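Local structure of 6-phosphogluconate dehydrogenase, NAD-binding (Geobacter metallireducens, 3PEF) at residues F116-P120 against D163-A168; A138-Y144 against I158-V164; L189-K194 against F282-E286; L241-V245 against S258-N262. The protein probably reduces succinic semialdehyde to gamma-hydroxybutyrate with an NADP(H) cofactor, as a member of the beta-hydroxyacid dehydrogenase family. The protein carries 2 engineered substitutions. All coordinates share one frame; numbering follows the deposited sequence.

Contact 1: residues F116-P120 against D163-A168; sequences FLEAP and DVGKGA. With EDO (1,2-ethanediol), chain N.
Glu118 drives its carboxylate into the backbone turn that starts the helix after Gly165. Its CG stands between the backbone N and the carbonyl carbon (chi1 66°), and the extended chain beyond carries OE1 to two backbone amides. Gly165 N, at the N-cap, donates to Glu118 OE1 at 2.6 Å, and Ala168 N donates to the same Glu118 OE1 at 3.1 Å. The two donors approach from opposite faces of the carboxylate, each well out of its plane; together they hold the group's rotation and probably stabilise its charge. A glutamine here is likely to lose that charge match and, if its amide nitrogen faced the turn, to leave both N-H groups without an acceptor. Val164 CG1 meets the edge of the Phe116 ring, 3.9 Å from Phe116 CE2. A 1,2-ethanediol, probably from the crystallisation liquor, donates through O1 to Phe116 O at 2.8 Å, beside Val164 CG2. Pro120, whose side chain is about 4 Å from that of Lys171, the probable active-site lysine, lays CG on Gly167 O at 3.5 Å. Ser102 OG of helix 99-111 is hydrogen-bonded to Glu118 OE2; that helix also packs on Phe116 and Val164, while strands 90-93 and 133-139 flank strand 115-122.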
loop_
_atom_site.group_PDB
_atom_site.type_symbol
_atom_site.label_atom_id
_atom_site.label_comp_id
_atom_site.label_asym_id
_atom_site.label_seq_id
_atom_site.Cartn_x
_atom_site.Cartn_y
_atom_site.Cartn_z
ATOM N N PHE A 116 -9.402 -10.088 37.421
ATOM C CA PHE A 116 -8.839 -9.280 36.342
ATOM C C PHE A 116 -9.859 -8.676 35.381
ATOM O O PHE A 116 -10.839 -9.325 35.022
ATOM C CB PHE A 116 -7.824 -10.087 35.544
ATOM C CG PHE A 116 -7.215 -9.322 34.416
ATOM C CD1 PHE A 116 -6.179 -8.438 34.647
ATOM C CD2 PHE A 116 -7.696 -9.464 33.124
ATOM C CE1 PHE A 116 -5.625 -7.722 33.604
ATOM C CE2 PHE A 116 -7.140 -8.764 32.082
ATOM C CZ PHE A 116 -6.099 -7.892 32.321
ATOM N N LEU A 117 -9.591 -7.437 34.960
ATOM C CA LEU A 117 -10.448 -6.667 34.055
ATOM C C LEU A 117 -9.494 -5.930 33.131
ATOM O O LEU A 117 -8.549 -5.304 33.601
ATOM C CB LEU A 117 -11.220 -5.612 34.860
ATOM C CG LEU A 117 -12.680 -5.124 34.700
ATOM C CD1 LEU A 117 -12.781 -3.604 34.847
ATOM C CD2 LEU A 117 -13.447 -5.611 33.461
ATOM N N GLU A 118 -9.704 -5.988 31.826
ATOM C CA GLU A 118 -8.965 -5.073 30.955
ATOM C C GLU A 118 -9.855 -3.878 30.747
ATOM O O GLU A 118 -11.062 -4.035 30.654
ATOM C CB GLU A 118 -8.632 -5.701 29.607
ATOM C CG GLU A 118 -9.843 -5.999 28.744
ATOM C CD GLU A 118 -9.453 -6.546 27.382
ATOM O OE1 GLU A 118 -10.343 -7.001 26.639
ATOM O OE2 GLU A 118 -8.251 -6.524 27.046
ATOM N N ALA A 119 -9.282 -2.681 30.689
ATOM C CA ALA A 119 -10.092 -1.511 30.358
ATOM C C ALA A 119 -9.297 -0.435 29.640
ATOM O O ALA A 119 -9.035 0.624 30.206
ATOM C CB ALA A 119 -10.783 -0.955 31.622
ATOM N N PRO A 120 -8.913 -0.700 28.374
ATOM C CA PRO A 120 -8.219 0.330 27.593
ATOM C C PRO A 120 -9.174 1.488 27.339
ATOM O O PRO A 120 -10.392 1.320 27.488
ATOM C CB PRO A 120 -7.899 -0.387 26.280
ATOM C CG PRO A 120 -9.027 -1.387 26.135
ATOM C CD PRO A 120 -9.276 -1.868 27.555
ATOM N N ASP A 163 -16.201 -10.770 27.616
ATOM C CA ASP A 163 -15.016 -11.442 28.159
ATOM C C ASP A 163 -13.708 -10.727 27.791
ATOM O O ASP A 163 -13.653 -9.963 26.824
ATOM C CB ASP A 163 -14.959 -12.881 27.652
ATOM C CG ASP A 163 -16.169 -13.691 28.063
ATOM O OD1 ASP A 163 -16.715 -13.425 29.157
ATOM O OD2 ASP A 163 -16.569 -14.597 27.294
ATOM N N VAL A 164 -12.655 -11.005 28.548
ATOM C CA VAL A 164 -11.349 -10.400 28.300
ATOM C C VAL A 164 -10.967 -10.612 26.851
ATOM O O VAL A 164 -11.100 -11.718 26.318
ATOM C CB VAL A 164 -10.255 -11.001 29.203
ATOM C CG1 VAL A 164 -8.908 -10.282 28.970
ATOM C CG2 VAL A 164 -10.673 -10.908 30.669
ATOM N N GLY A 165 -10.502 -9.547 26.206
ATOM C CA GLY A 165 -10.126 -9.638 24.811
ATOM C C GLY A 165 -10.994 -8.757 23.945
ATOM O O GLY A 165 -10.507 -8.181 22.970
ATOM N N LYS A 166 -12.272 -8.643 24.312
ATOM C CA LYS A 166 -13.234 -7.820 23.577
ATOM C C LYS A 166 -12.886 -6.336 23.697
ATOM O O LYS A 166 -13.009 -5.581 22.737
ATOM C CB LYS A 166 -14.665 -8.068 24.075
ATOM C CG LYS A 166 -15.276 -9.398 23.625
ATOM C CD LYS A 166 -15.841 -9.292 22.215
ATOM C CE LYS A 166 -16.120 -10.660 21.580
ATOM N NZ LYS A 166 -14.980 -11.120 20.713
ATOM N N GLY A 167 -12.451 -5.924 24.883
ATOM C CA GLY A 167 -12.001 -4.561 25.080
ATOM C C GLY A 167 -10.774 -4.226 24.244
ATOM O O GLY A 167 -10.720 -3.171 23.589
ATOM N N ALA A 168 -9.776 -5.106 24.285
ATOM C CA ALA A 168 -8.556 -4.933 23.494
ATOM C C ALA A 168 -8.883 -4.849 22.015
ATOM O O ALA A 168 -8.361 -3.988 21.312
ATOM C CB ALA A 168 -7.553 -6.072 23.755
HETATM C C1 EDO N . -10.648 -12.464 33.645
HETATM O O1 EDO N . -10.998 -12.143 34.993
HETATM C C2 EDO N . -9.452 -13.408 33.601
HETATM O O2 EDO N . -9.291 -13.841 32.246
#

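Contact 2: residues A138-Y144 against I158-V164; sequences AGDRNLY and IIHLGDV
Tyr144 and His160 both place CG anti to the backbone N (chi1 176° and -173°), which swings the tyrosine ring off its helix and the imidazole off its strand until they meet. The edge of His160 points into one face of Tyr144 in a T-shaped pair, centroids 4.9 Å apart and planes at 74°. His160 CB lies over that ring too, 3.9 Å from the Tyr144 centroid. Next to CD2 on the same imidazole, His160 NE2 donates to Gly139 O at 2.9 Å; the oxygen lies in the ring plane, which helps to fix the rotation of the imidazole. Arg141, poorly ordered, lays CG over a face of the same ring, 4.0 Å from the His160 centroid. The setting is a beta-alpha-beta unit of the Rossmann-type domain: strand 133-139 runs through Gly139 into helix 141-154, and strand 157-160 then runs parallel to strand 133-139. Asp140, the N-cap, starts that helix by accepting from Leu143 N through OD2. Were Tyr144 an alanine, the edge of His160 would probably lose its aromatic partner and a gap would open beside it. Past the end of strand 157-160, Gly162 O accepts from Gly139 N at 2.8 Å, and Val164 CG2 sits 3.6 Å from Gly139 CA. A water donates to Gly139 O at 3.1 Å and, weakly, to Asp163 OD1.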
loop_
_atom_site.group_PDB
_atom_site.type_symbol
_atom_site.label_atom_id
_atom_site.label_comp_id
_atom_site.label_asym_id
_atom_site.label_seq_id
_atom_site.Cartn_x
_atom_site.Cartn_y
_atom_site.Cartn_z
ATOM N N ALA A 138 -13.571 -5.125 29.754
ATOM C CA ALA A 138 -13.945 -6.488 29.402
ATOM C C ALA A 138 -13.321 -7.412 30.435
ATOM O O ALA A 138 -12.172 -7.215 30.842
ATOM C CB ALA A 138 -13.457 -6.827 27.988
ATOM N N GLY A 139 -14.079 -8.409 30.878
ATOM C CA GLY A 139 -13.627 -9.291 31.939
ATOM C C GLY A 139 -14.550 -9.332 33.150
ATOM O O GLY A 139 -15.735 -9.058 33.043
ATOM N N ASP A 140 -13.982 -9.663 34.308
ATOM C CA ASP A 140 -14.728 -9.842 35.554
ATOM C C ASP A 140 -15.738 -8.731 35.869
ATOM O O ASP A 140 -15.372 -7.580 36.098
ATOM C CB ASP A 140 -13.740 -10.014 36.719
ATOM C CG ASP A 140 -14.411 -10.489 38.001
ATOM O OD1 ASP A 140 -13.944 -11.485 38.596
ATOM O OD2 ASP A 140 -15.391 -9.853 38.426
ATOM N N ARG A 141 -17.014 -9.099 35.915
ATOM C CA ARG A 141 -18.098 -8.140 36.118
ATOM C C ARG A 141 -18.169 -7.574 37.533
ATOM O O ARG A 141 -18.526 -6.403 37.730
ATOM C CB ARG A 141 -19.441 -8.769 35.732
ATOM C CG ARG A 141 -19.828 -8.510 34.283
ATOM C CD ARG A 141 -21.084 -9.278 33.877
ATOM N NE ARG A 141 -20.837 -10.716 33.789
ATOM C CZ ARG A 141 -20.410 -11.338 32.692
ATOM N NH1 ARG A 141 -20.183 -10.648 31.582
ATOM N NH2 ARG A 141 -20.210 -12.650 32.704
ATOM N N ASN A 142 -17.848 -8.407 38.517
ATOM C CA ASN A 142 -17.813 -7.962 39.900
ATOM C C ASN A 142 -16.712 -6.912 40.099
ATOM O O ASN A 142 -16.914 -5.883 40.752
ATOM C CB ASN A 142 -17.601 -9.160 40.821
ATOM C CG ASN A 142 -18.768 -10.137 40.770
ATOM O OD1 ASN A 142 -19.910 -9.743 40.510
ATOM N ND2 ASN A 142 -18.486 -11.414 41.009
ATOM N N LEU A 143 -15.555 -7.166 39.502
ATOM C CA LEU A 143 -14.472 -6.195 39.531
ATOM C C LEU A 143 -14.867 -4.927 38.772
ATOM O O LEU A 143 -14.560 -3.817 39.200
ATOM C CB LEU A 143 -13.193 -6.803 38.959
ATOM C CG LEU A 143 -11.993 -5.867 38.896
ATOM C CD1 LEU A 143 -11.771 -5.170 40.233
ATOM C CD2 LEU A 143 -10.752 -6.657 38.463
ATOM N N TYR A 144 -15.556 -5.095 37.651
ATOM C CA TYR A 144 -16.056 -3.951 36.894
ATOM C C TYR A 144 -16.878 -3.075 37.835
ATOM O O TYR A 144 -16.664 -1.869 37.930
ATOM C CB TYR A 144 -16.913 -4.447 35.736
ATOM C CG TYR A 144 -17.577 -3.377 34.899
ATOM C CD1 TYR A 144 -16.852 -2.648 33.967
ATOM C CD2 TYR A 144 -18.948 -3.133 35.006
ATOM C CE1 TYR A 144 -17.464 -1.673 33.174
ATOM C CE2 TYR A 144 -19.565 -2.168 34.225
ATOM C CZ TYR A 144 -18.816 -1.438 33.305
ATOM O OH TYR A 144 -19.420 -0.474 32.517
ATOM N N ILE A 158 -18.555 4.791 30.207
ATOM C CA ILE A 158 -17.939 3.566 30.682
ATOM C C ILE A 158 -18.803 2.385 30.262
ATOM O O ILE A 158 -19.986 2.332 30.593
ATOM C CB ILE A 158 -17.791 3.596 32.220
ATOM C CG1 ILE A 158 -16.969 4.813 32.651
ATOM C CG2 ILE A 158 -17.137 2.319 32.712
ATOM C CD1 ILE A 158 -17.428 5.456 33.944
ATOM N N ILE A 159 -18.227 1.445 29.517
ATOM C CA ILE A 159 -19.016 0.324 29.009
ATOM C C ILE A 159 -18.328 -1.002 29.262
ATOM O O ILE A 159 -17.124 -1.055 29.513
ATOM C CB ILE A 159 -19.282 0.449 27.498
ATOM C CG1 ILE A 159 -17.969 0.363 26.723
ATOM C CG2 ILE A 159 -19.992 1.759 27.182
ATOM C CD1 ILE A 159 -18.164 0.135 25.232
ATOM N N HIS A 160 -19.097 -2.077 29.186
ATOM C CA HIS A 160 -18.555 -3.414 29.400
ATOM C C HIS A 160 -18.851 -4.263 28.168
ATOM O O HIS A 160 -19.994 -4.354 27.747
ATOM C CB HIS A 160 -19.167 -4.031 30.663
ATOM C CG HIS A 160 -18.557 -5.338 31.059
ATOM N ND1 HIS A 160 -18.925 -6.535 30.487
ATOM C CD2 HIS A 160 -17.612 -5.637 31.981
ATOM C CE1 HIS A 160 -18.232 -7.516 31.039
ATOM N NE2 HIS A 160 -17.422 -6.996 31.943
ATOM N N LEU A 161 -17.824 -4.884 27.594
ATOM C CA LEU A 161 -17.937 -5.480 26.261
ATOM C C LEU A 161 -17.896 -6.998 26.236
ATOM O O LEU A 161 -17.848 -7.597 25.162
ATOM C CB LEU A 161 -16.828 -4.942 25.357
ATOM C CG LEU A 161 -16.919 -3.435 25.094
ATOM C CD1 LEU A 161 -15.600 -2.889 24.543
ATOM C CD2 LEU A 161 -18.067 -3.154 24.130
ATOM N N GLY A 162 -17.887 -7.621 27.411
ATOM C CA GLY A 162 -17.913 -9.071 27.491
ATOM C C GLY A 162 -16.654 -9.628 28.116
ATOM O O GLY A 162 -16.094 -9.028 29.029
ATOM N N ASP A 163 -16.201 -10.770 27.616
ATOM C CA ASP A 163 -15.016 -11.442 28.159
ATOM C C ASP A 163 -13.708 -10.727 27.791
ATOM O O ASP A 163 -13.653 -9.963 26.824
ATOM C CB ASP A 163 -14.959 -12.881 27.652
ATOM C CG ASP A 163 -16.169 -13.691 28.063
ATOM O OD1 ASP A 163 -16.715 -13.425 29.157
ATOM O OD2 ASP A 163 -16.569 -14.597 27.294
ATOM N N VAL A 164 -12.655 -11.005 28.548
ATOM C CA VAL A 164 -11.349 -10.400 28.300
ATOM C C VAL A 164 -10.967 -10.612 26.851
ATOM O O VAL A 164 -11.100 -11.718 26.318
ATOM C CB VAL A 164 -10.255 -11.001 29.203
ATOM C CG1 VAL A 164 -8.908 -10.282 28.970
ATOM C CG2 VAL A 164 -10.673 -10.908 30.669
HETATM O O HOH W 1 -17.390 -11.340 31.745
#

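Contact 3: residues L189-K194 against F282-E286; sequences LALGEK and FKTYE. Engineered in segment 282-286: Tyr285 (natural residue Ile).
Tyr285 O is approached by two nitrogens from two subunits. Gln253 NE2 of the second subunit donates a hydrogen bond to it, and Lys194 NZ a weak one at 3.2 Å. The same glutamine uses OE1 to bind Lys194 NZ, so its amide completes a small bridge between the lysine and the carbonyl. The lysine chain runs extended and then bends at its last torsion (chi4 57°), which turns NZ back toward the C-terminal segment. Next to these polar groups, Ala190 CB presses on Tyr285 CB at 3.7 Å, where the backbones also come nearest; Tyr285, an engineered replacement of isoleucine, sends its ring away from the helix segment. Phe282 has CG anti to the backbone N (chi1 175°), and the rim of its ring reaches the helix: Phe282 CE1 lies 3.9 Å from Leu189 CB and 4.1 Å from Ala190 CB. Phe282 CZ touches Glu193 OE2 at 3.6 Å. Two like charges also face each other here, Glu193 OE1 and the poorly ordered Glu286 OE2, 3.6 Å apart with their carboxylate planes at 80°. Arg226 probably eases this repulsion, since its NH2 forms a salt bridge with Glu193 OE2 and a long, weak ion pair with Glu286 OE2. The contact fastens the C-terminal tail to the end of helix 166-194, the long helix that in beta-hydroxyacid dehydrogenases leads from the nucleotide-binding domain into the all-helical C-terminal domain, at the interface with the second subunit.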
loop_
_atom_site.group_PDB
_atom_site.type_symbol
_atom_site.label_atom_id
_atom_site.label_comp_id
_atom_site.label_asym_id
_atom_site.label_seq_id
_atom_site.Cartn_x
_atom_site.Cartn_y
_atom_site.Cartn_z
ATOM N N LEU A 189 -3.447 17.595 3.477
ATOM C CA LEU A 189 -2.859 18.899 3.764
ATOM C C LEU A 189 -1.554 19.116 3.010
ATOM O O LEU A 189 -1.253 20.230 2.578
ATOM C CB LEU A 189 -2.588 19.032 5.249
ATOM C CG LEU A 189 -3.839 19.111 6.113
ATOM C CD1 LEU A 189 -3.462 18.973 7.588
ATOM C CD2 LEU A 189 -4.568 20.436 5.830
ATOM N N ALA A 190 -0.770 18.055 2.858
ATOM C CA ALA A 190 0.536 18.199 2.227
ATOM C C ALA A 190 0.348 18.359 0.730
ATOM O O ALA A 190 1.026 19.162 0.093
ATOM C CB ALA A 190 1.443 17.013 2.550
ATOM N N LEU A 191 -0.582 17.594 0.170
ATOM C CA LEU A 191 -0.914 17.723 -1.248
ATOM C C LEU A 191 -1.429 19.136 -1.536
ATOM O O LEU A 191 -0.996 19.784 -2.483
ATOM C CB LEU A 191 -1.981 16.694 -1.643
ATOM C CG LEU A 191 -2.495 16.715 -3.096
ATOM C CD1 LEU A 191 -1.384 16.420 -4.121
ATOM C CD2 LEU A 191 -3.641 15.717 -3.268
ATOM N N GLY A 192 -2.373 19.602 -0.720
ATOM C CA GLY A 192 -2.927 20.935 -0.881
ATOM C C GLY A 192 -1.857 22.016 -0.846
ATOM O O GLY A 192 -1.832 22.916 -1.696
ATOM N N GLU A 193 -0.965 21.934 0.138
ATOM C CA GLU A 193 0.145 22.873 0.214
ATOM C C GLU A 193 0.964 22.891 -1.075
ATOM O O GLU A 193 1.353 23.952 -1.553
ATOM C CB GLU A 193 1.068 22.561 1.403
ATOM C CG GLU A 193 0.439 22.847 2.760
ATOM C CD GLU A 193 1.448 22.877 3.908
ATOM O OE1 GLU A 193 2.675 22.874 3.639
ATOM O OE2 GLU A 193 1.003 22.911 5.081
ATOM N N LYS A 194 1.249 21.718 -1.627
ATOM C CA LYS A 194 2.085 21.658 -2.825
ATOM C C LYS A 194 1.338 22.134 -4.068
ATOM O O LYS A 194 1.961 22.526 -5.055
ATOM C CB LYS A 194 2.679 20.262 -3.036
ATOM C CG LYS A 194 3.892 19.972 -2.163
ATOM C CD LYS A 194 4.589 18.695 -2.580
ATOM C CE LYS A 194 5.651 18.278 -1.559
ATOM N NZ LYS A 194 5.092 18.091 -0.171
ATOM N N PHE A 282 2.842 14.132 9.684
ATOM C CA PHE A 282 2.789 15.167 8.648
ATOM C C PHE A 282 4.166 15.585 8.130
ATOM O O PHE A 282 4.316 15.940 6.956
ATOM C CB PHE A 282 2.072 16.417 9.159
ATOM C CG PHE A 282 2.093 17.566 8.182
ATOM C CD1 PHE A 282 1.173 17.627 7.135
ATOM C CD2 PHE A 282 3.023 18.590 8.310
ATOM C CE1 PHE A 282 1.181 18.693 6.229
ATOM C CE2 PHE A 282 3.037 19.661 7.410
ATOM C CZ PHE A 282 2.115 19.711 6.368
ATOM N N LYS A 283 5.163 15.568 9.009
ATOM C CA LYS A 283 6.496 16.063 8.657
ATOM C C LYS A 283 7.253 15.147 7.703
ATOM O O LYS A 283 8.196 15.577 7.043
ATOM C CB LYS A 283 7.328 16.359 9.918
ATOM C CG LYS A 283 6.872 17.612 10.640
ATOM C CD LYS A 283 7.859 18.036 11.727
ATOM C CE LYS A 283 7.790 17.131 12.952
ATOM N NZ LYS A 283 8.928 17.403 13.878
ATOM N N THR A 284 6.836 13.885 7.622
ATOM C CA THR A 284 7.411 12.973 6.647
ATOM C C THR A 284 6.847 13.248 5.250
ATOM O O THR A 284 7.394 12.773 4.256
ATOM C CB THR A 284 7.104 11.508 7.006
ATOM O OG1 THR A 284 5.698 11.266 6.854
ATOM C CG2 THR A 284 7.507 11.208 8.436
ATOM N N TYR A 285 5.749 13.998 5.172
ATOM C CA TYR A 285 5.091 14.244 3.881
ATOM C C TYR A 285 5.606 15.498 3.183
ATOM O O TYR A 285 5.228 15.782 2.043
ATOM C CB TYR A 285 3.572 14.344 4.034
ATOM C CG TYR A 285 2.867 13.023 4.243
ATOM C CD1 TYR A 285 3.086 11.951 3.384
ATOM C CD2 TYR A 285 1.970 12.853 5.287
ATOM C CE1 TYR A 285 2.436 10.738 3.572
ATOM C CE2 TYR A 285 1.314 11.655 5.485
ATOM C CZ TYR A 285 1.549 10.597 4.627
ATOM O OH TYR A 285 0.886 9.397 4.825
ATOM N N GLU A 286 6.468 16.246 3.859
ATOM C CA GLU A 286 6.964 17.491 3.291
ATOM C C GLU A 286 8.444 17.767 3.596
ATOM O O GLU A 286 8.784 18.779 4.218
ATOM C CB GLU A 286 6.088 18.650 3.759
ATOM C CG GLU A 286 5.957 18.736 5.257
ATOM C CD GLU A 286 5.992 20.167 5.743
ATOM O OE1 GLU A 286 6.647 20.425 6.778
ATOM O OE2 GLU A 286 5.378 21.033 5.078
#

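Contact 4: residues L241-V245 against S258-N262; sequences LRLAV and SAAAN
Leu241 CB packs against Asn262, 3.6 Å from Asn262 OD1 and 3.9 Å from Asn262 CB. The asparagine has CG anti to its own backbone N (chi1 -173°), a setting that carries the amide across to the start of the opposing segment. A methyl of the leucine, CD2, comes loosely near Ala261, 4.2 Å from Ala261 O. One turn further along, Val245 reaches over with CG2, which rests 4.0 Å from Ala259 CA and 4.3 Å from Ala259 CB. The small alanine lets the valine branch come down onto the helix backbone. These residues form the interface of a helical hairpin in the C-terminal domain: helices 234-251 and 256-270 follow each other in the chain and run roughly antiparallel, their segment axes at 147° and 9.3 Å apart at closest approach. No hydrogen bond joins the two segments, and the amide of Asn262 is positioned from outside, with Gln238 NE2 donating to its OD1. Met176 of helix 166-194 packs on Leu241 and Ser258, and Phe265 adds to the cover of Leu241. Further out, Ser258 OG is hydrogen-bonded to Glu187 of the second subunit, whereas Arg242 directs its guanidinium to a salt bridge with Asp249 of the third subunit. Lys239 and His236, which bind NADP(+), stand earlier on the helix that carries Arg242.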
loop_
_atom_site.group_PDB
_atom_site.type_symbol
_atom_site.label_atom_id
_atom_site.label_comp_id
_atom_site.label_asym_id
_atom_site.label_seq_id
_atom_site.Cartn_x
_atom_site.Cartn_y
_atom_site.Cartn_z
ATOM N N LEU A 241 -1.099 0.362 15.466
ATOM C CA LEU A 241 -1.276 -0.090 14.092
ATOM C C LEU A 241 -0.619 -1.466 13.900
ATOM O O LEU A 241 -1.179 -2.363 13.273
ATOM C CB LEU A 241 -0.684 0.943 13.136
ATOM C CG LEU A 241 -1.578 1.943 12.385
ATOM C CD1 LEU A 241 -3.056 1.947 12.827
ATOM C CD2 LEU A 241 -0.988 3.346 12.411
ATOM N N ARG A 242 0.576 -1.629 14.452
ATOM C CA ARG A 242 1.245 -2.928 14.467
ATOM C C ARG A 242 0.301 -3.992 15.009
ATOM O O ARG A 242 0.102 -5.035 14.398
ATOM C CB ARG A 242 2.476 -2.833 15.364
ATOM C CG ARG A 242 3.297 -4.103 15.571
ATOM C CD ARG A 242 4.681 -3.655 16.099
ATOM N NE ARG A 242 4.616 -3.379 17.505
ATOM C CZ ARG A 242 5.297 -2.451 18.179
ATOM N NH1 ARG A 242 5.081 -2.368 19.476
ATOM N NH2 ARG A 242 6.159 -1.611 17.609
ATOM N N LEU A 243 -0.297 -3.711 16.158
ATOM C CA LEU A 243 -1.158 -4.691 16.809
ATOM C C LEU A 243 -2.450 -4.971 16.053
ATOM O O LEU A 243 -2.959 -6.101 16.091
ATOM C CB LEU A 243 -1.471 -4.260 18.242
ATOM C CG LEU A 243 -0.268 -4.173 19.183
ATOM C CD1 LEU A 243 -0.781 -3.663 20.517
ATOM C CD2 LEU A 243 0.449 -5.533 19.338
ATOM N N ALA A 244 -3.001 -3.944 15.402
ATOM C CA ALA A 244 -4.232 -4.104 14.610
ATOM C C ALA A 244 -3.998 -4.977 13.370
ATOM O O ALA A 244 -4.797 -5.868 13.033
ATOM C CB ALA A 244 -4.794 -2.728 14.200
ATOM N N VAL A 245 -2.900 -4.719 12.683
ATOM C CA VAL A 245 -2.502 -5.571 11.566
ATOM C C VAL A 245 -2.284 -7.029 12.020
ATOM O O VAL A 245 -2.685 -7.966 11.333
ATOM C CB VAL A 245 -1.266 -5.003 10.834
ATOM C CG1 VAL A 245 -0.782 -5.962 9.736
ATOM C CG2 VAL A 245 -1.609 -3.671 10.237
ATOM N N SER A 258 -4.709 0.087 6.132
ATOM C CA SER A 258 -4.228 0.209 7.494
ATOM C C SER A 258 -2.766 -0.233 7.581
ATOM O O SER A 258 -1.971 0.384 8.288
ATOM C CB SER A 258 -5.129 -0.561 8.480
ATOM O OG SER A 258 -6.460 -0.052 8.442
ATOM N N ALA A 259 -2.406 -1.272 6.836
ATOM C CA ALA A 259 -1.004 -1.699 6.801
ATOM C C ALA A 259 -0.136 -0.634 6.144
ATOM O O ALA A 259 1.018 -0.456 6.516
ATOM C CB ALA A 259 -0.854 -3.009 6.082
ATOM N N ALA A 260 -0.679 0.069 5.154
ATOM C CA ALA A 260 0.052 1.194 4.589
ATOM C C ALA A 260 0.307 2.261 5.663
ATOM O O ALA A 260 1.418 2.753 5.813
ATOM C CB ALA A 260 -0.685 1.779 3.397
ATOM N N ALA A 261 -0.726 2.627 6.413
ATOM C CA ALA A 261 -0.563 3.631 7.459
ATOM C C ALA A 261 0.484 3.173 8.482
ATOM O O ALA A 261 1.268 3.967 8.982
ATOM C CB ALA A 261 -1.894 3.896 8.157
ATOM N N ASN A 262 0.466 1.886 8.807
ATOM C CA ASN A 262 1.458 1.329 9.714
ATOM C C ASN A 262 2.864 1.622 9.187
ATOM O O ASN A 262 3.727 2.104 9.924
ATOM C CB ASN A 262 1.244 -0.182 9.883
ATOM C CG ASN A 262 2.152 -0.805 10.965
ATOM O OD1 ASN A 262 2.493 -0.167 11.972
ATOM N ND2 ASN A 262 2.522 -2.066 10.761
#

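From the N terminus, strand 115-122 opens contact 1, whose loop closes only at the start of helix 166-194. Contact 2 nests inside that loop, closing its own over helix 141-154. The two touch through neighbouring strands 115-122 and 133-139 and share Asp163 and Val164, tying the last three strands of the sheet, 115-122, 133-139 and 157-160, to the start of helix 166-194. That helix then crosses the molecule to contact 3, whose centre lies about 37 Å from the centre of contact 1. The loop that contact 3 closes at the C-terminal tail encloses contact 4, the hairpin of helices 234-251 and 256-270. Contacts 3 and 4 both adjoin the second subunit.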